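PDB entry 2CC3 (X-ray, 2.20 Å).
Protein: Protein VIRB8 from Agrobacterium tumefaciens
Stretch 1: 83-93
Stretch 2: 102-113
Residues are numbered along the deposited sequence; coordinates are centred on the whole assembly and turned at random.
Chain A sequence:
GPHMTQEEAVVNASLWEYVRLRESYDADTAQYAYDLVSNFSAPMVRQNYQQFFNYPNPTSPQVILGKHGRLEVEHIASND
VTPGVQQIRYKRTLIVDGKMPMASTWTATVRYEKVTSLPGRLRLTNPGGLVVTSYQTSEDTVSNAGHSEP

Stretch 1 (83-93) PGVQQIRYKRT
Stretch 2, residues 102-113: MASTWTATVRYE

Strands 85-93 and 102-113 pair antiparallel, their axes at 160°, with phi -88 to -155° and psi 113 to 165°. Gly-84 precedes the ladder at phi/psi 80/8°, a conformation favouring glycine. Its CA packs over the face of the Tyr-112 ring (chi1 p), 4.0 Å from the centroid, while Gly-84 O accepts from Tyr-112 N at 2.8 Å. Val-85 (t) lies opposite Arg-111, CA to CA 4.2 Å, its CG2 over the guanidinium face. Gln-86 and Val-110 form a hydrogen-bonded pair: Gln-86 N to Val-110 O is 2.8 Å, Val-110 N to Gln-86 O 2.7 Å. On the face that carries Val-85 and Arg-111, Gln-87 (m, t) reaches Thr-109 (m), NE2 donating to OG1 at 3.1 Å. Ile-88 (m, t) repeats the backbone pairing with Ala-108, N to O 2.8 Å and O to N 2.7 Å. Arg-89 (chi1 t) bonds only weakly, NE to Thr-107 OG1 at 3.3 Å, with Thr-105 CG2 over one face of its guanidinium. Tyr-90 (p) pairs with Trp-106 (m), whose CB sits 3.6 Å from the centroid of the Tyr-90 ring; the tyrosine and pyrrole planes, 9° apart, are slid so that they barely overlap. Lys-91, t through chi3 with chi4 at -107°, sets CE 3.6 Å from Ala-103 CB. Arg-92 N meets Ser-104 O at 2.6 Å, and Trp-106 CZ2 lies over one face of its guanidinium. Thr-93 (m) faces Ala-103, CA to CA 4.2 Å.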

# COMPACT_ATOMS: atom_id res chain seq x y z
N PRO A 83 -1.23 0.87 -25.89
CA PRO A 83 -0.45 -0.07 -25.09
C PRO A 83 0.71 0.63 -24.38
O PRO A 83 1.44 1.40 -25.01
CB PRO A 83 0.06 -1.08 -26.13
CG PRO A 83 -0.97 -1.04 -27.21
CD PRO A 83 -1.38 0.41 -27.28
N GLY A 84 0.83 0.39 -23.07
CA GLY A 84 1.86 1.01 -22.26
C GLY A 84 1.64 2.45 -21.80
O GLY A 84 2.56 3.06 -21.24
N VAL A 85 0.43 2.98 -22.04
CA VAL A 85 0.01 4.34 -21.62
C VAL A 85 -1.40 4.27 -20.98
O VAL A 85 -2.33 3.66 -21.52
CB VAL A 85 0.06 5.41 -22.80
CG1 VAL A 85 -0.07 6.85 -22.28
CG2 VAL A 85 1.39 5.32 -23.55
N GLN A 86 -1.53 4.82 -19.79
CA GLN A 86 -2.78 4.84 -19.11
C GLN A 86 -2.94 6.27 -18.59
O GLN A 86 -1.94 6.90 -18.19
CB GLN A 86 -2.83 3.81 -17.97
CG GLN A 86 -4.25 3.35 -17.62
CD GLN A 86 -4.32 2.20 -16.58
OE1 GLN A 86 -4.11 2.41 -15.38
NE2 GLN A 86 -4.66 0.98 -17.06
N GLN A 87 -4.17 6.79 -18.67
CA GLN A 87 -4.49 8.02 -17.98
C GLN A 87 -5.36 7.70 -16.79
O GLN A 87 -6.27 6.86 -16.87
CB GLN A 87 -5.17 9.03 -18.92
CG GLN A 87 -4.20 9.68 -19.87
CD GLN A 87 -4.80 10.76 -20.73
OE1 GLN A 87 -5.57 10.49 -21.65
NE2 GLN A 87 -4.43 12.00 -20.45
N ILE A 88 -5.06 8.36 -15.68
CA ILE A 88 -5.75 8.15 -14.41
C ILE A 88 -6.27 9.44 -13.84
O ILE A 88 -5.47 10.32 -13.47
CB ILE A 88 -4.81 7.49 -13.37
CG1 ILE A 88 -4.33 6.13 -13.87
CG2 ILE A 88 -5.51 7.36 -12.02
CD1 ILE A 88 -3.32 5.49 -13.00
N ARG A 89 -7.59 9.56 -13.75
CA ARG A 89 -8.24 10.71 -13.17
C ARG A 89 -8.41 10.46 -11.67
O ARG A 89 -8.83 9.38 -11.29
CB ARG A 89 -9.61 10.93 -13.81
CG ARG A 89 -10.15 12.34 -13.65
CD ARG A 89 -10.11 13.14 -14.96
NE ARG A 89 -10.13 14.60 -14.71
CZ ARG A 89 -11.20 15.30 -14.36
NH1 ARG A 89 -12.38 14.74 -14.16
NH2 ARG A 89 -11.08 16.60 -14.17
N TYR A 90 -8.07 11.45 -10.84
CA TYR A 90 -8.17 11.30 -9.40
C TYR A 90 -8.47 12.62 -8.79
O TYR A 90 -8.14 13.64 -9.35
CB TYR A 90 -6.87 10.69 -8.78
CG TYR A 90 -5.61 11.50 -9.00
CD1 TYR A 90 -5.15 12.36 -8.03
CD2 TYR A 90 -4.89 11.39 -10.19
CE1 TYR A 90 -4.02 13.12 -8.24
CE2 TYR A 90 -3.77 12.12 -10.40
CZ TYR A 90 -3.33 13.00 -9.43
OH TYR A 90 -2.18 13.74 -9.66
N LYS A 91 -9.12 12.59 -7.63
CA LYS A 91 -9.38 13.75 -6.81
C LYS A 91 -8.34 13.83 -5.73
O LYS A 91 -8.02 12.82 -5.08
CB LYS A 91 -10.76 13.61 -6.16
CG LYS A 91 -11.14 14.74 -5.21
CD LYS A 91 -12.63 14.66 -4.90
CE LYS A 91 -13.04 15.48 -3.67
NZ LYS A 91 -13.38 14.65 -2.46
N ARG A 92 -7.84 15.05 -5.50
CA ARG A 92 -6.78 15.29 -4.53
C ARG A 92 -7.25 16.28 -3.46
O ARG A 92 -7.69 17.37 -3.78
CB ARG A 92 -5.54 15.81 -5.24
CG ARG A 92 -4.22 15.43 -4.59
CD ARG A 92 -3.59 16.67 -4.02
NE ARG A 92 -2.23 16.85 -4.49
CZ ARG A 92 -1.68 18.03 -4.80
NH1 ARG A 92 -2.40 19.16 -4.72
NH2 ARG A 92 -0.42 18.08 -5.20
N THR A 93 -7.15 15.87 -2.20
CA THR A 93 -7.67 16.65 -1.10
C THR A 93 -6.52 17.08 -0.21
O THR A 93 -5.74 16.24 0.25
CB THR A 93 -8.67 15.80 -0.28
OG1 THR A 93 -9.61 15.18 -1.16
CG2 THR A 93 -9.39 16.64 0.72
N MET A 102 -9.59 21.14 1.22
CA MET A 102 -9.58 21.71 -0.13
C MET A 102 -9.29 20.65 -1.18
O MET A 102 -8.28 19.96 -1.10
CB MET A 102 -8.53 22.82 -0.23
CG MET A 102 -8.92 24.05 0.52
SD MET A 102 -7.45 24.74 1.25
CE MET A 102 -7.19 23.65 2.66
N ALA A 103 -10.17 20.54 -2.16
CA ALA A 103 -10.10 19.47 -3.15
C ALA A 103 -9.95 19.99 -4.60
O ALA A 103 -10.36 21.11 -4.92
CB ALA A 103 -11.31 18.56 -3.03
N SER A 104 -9.32 19.16 -5.44
CA SER A 104 -9.11 19.43 -6.86
C SER A 104 -8.96 18.10 -7.60
O SER A 104 -8.55 17.11 -6.99
CB SER A 104 -7.86 20.26 -7.07
OG SER A 104 -6.74 19.62 -6.47
N THR A 105 -9.26 18.09 -8.90
CA THR A 105 -9.20 16.89 -9.75
C THR A 105 -8.07 16.97 -10.78
O THR A 105 -7.74 18.03 -11.28
CB THR A 105 -10.58 16.59 -10.40
OG1 THR A 105 -11.58 16.50 -9.37
CG2 THR A 105 -10.57 15.27 -11.13
N TRP A 106 -7.48 15.82 -11.10
CA TRP A 106 -6.22 15.72 -11.85
C TRP A 106 -6.29 14.57 -12.85
O TRP A 106 -7.08 13.65 -12.70
CB TRP A 106 -5.04 15.44 -10.89
CG TRP A 106 -4.65 16.52 -9.85
CD1 TRP A 106 -5.35 16.88 -8.73
CD2 TRP A 106 -3.44 17.29 -9.82
NE1 TRP A 106 -4.67 17.84 -8.02
CE2 TRP A 106 -3.50 18.12 -8.67
CE3 TRP A 106 -2.33 17.39 -10.67
CZ2 TRP A 106 -2.48 19.03 -8.34
CZ3 TRP A 106 -1.29 18.29 -10.34
CH2 TRP A 106 -1.37 19.09 -9.18
N THR A 107 -5.45 14.61 -13.87
CA THR A 107 -5.32 13.48 -14.76
C THR A 107 -3.82 13.12 -14.76
O THR A 107 -3.00 13.94 -15.19
CB THR A 107 -5.79 13.81 -16.19
OG1 THR A 107 -7.13 14.32 -16.15
CG2 THR A 107 -5.74 12.59 -17.10
N ALA A 108 -3.45 11.93 -14.28
CA ALA A 108 -2.06 11.50 -14.49
C ALA A 108 -1.97 10.78 -15.82
O ALA A 108 -2.86 9.98 -16.17
CB ALA A 108 -1.54 10.59 -13.29
N THR A 109 -0.92 11.07 -16.59
CA THR A 109 -0.60 10.29 -17.79
C THR A 109 0.61 9.40 -17.50
O THR A 109 1.69 9.90 -17.17
CB THR A 109 -0.40 11.20 -19.07
OG1 THR A 109 -1.56 12.03 -19.23
CG2 THR A 109 -0.25 10.35 -20.31
N VAL A 110 0.42 8.08 -17.61
CA VAL A 110 1.44 7.12 -17.14
C VAL A 110 1.81 6.13 -18.24
O VAL A 110 0.98 5.33 -18.66
CB VAL A 110 1.00 6.34 -15.86
CG1 VAL A 110 2.15 5.43 -15.35
CG2 VAL A 110 0.57 7.31 -14.74
N ARG A 111 3.05 6.22 -18.71
CA ARG A 111 3.63 5.22 -19.60
C ARG A 111 4.46 4.24 -18.77
O ARG A 111 5.21 4.63 -17.86
CB ARG A 111 4.52 5.89 -20.70
CG ARG A 111 4.92 4.95 -21.84
CD ARG A 111 6.00 5.52 -22.78
NE ARG A 111 5.45 6.57 -23.62
CZ ARG A 111 4.75 6.36 -24.73
NH1 ARG A 111 4.49 5.13 -25.16
NH2 ARG A 111 4.27 7.41 -25.40
N TYR A 112 4.35 2.96 -19.08
CA TYR A 112 5.01 1.95 -18.28
C TYR A 112 5.53 0.89 -19.23
O TYR A 112 5.00 0.74 -20.33
CB TYR A 112 4.02 1.33 -17.25
CG TYR A 112 2.85 0.57 -17.88
CD1 TYR A 112 2.93 -0.80 -18.08
CD2 TYR A 112 1.68 1.23 -18.28
CE1 TYR A 112 1.90 -1.49 -18.67
CE2 TYR A 112 0.60 0.53 -18.86
CZ TYR A 112 0.74 -0.83 -19.05
OH TYR A 112 -0.26 -1.58 -19.64
N GLU A 113 6.56 0.15 -18.79
CA GLU A 113 7.02 -1.07 -19.44
C GLU A 113 6.91 -2.24 -18.45
O GLU A 113 6.76 -2.05 -17.26
CB GLU A 113 8.47 -0.90 -19.90
CG GLU A 113 9.51 -0.99 -18.75
CD GLU A 113 10.87 -0.34 -19.06
OE1 GLU A 113 11.77 -0.45 -18.21
OE2 GLU A 113 11.05 0.28 -20.14
O HOH W 1 -5.76 19.51 -3.46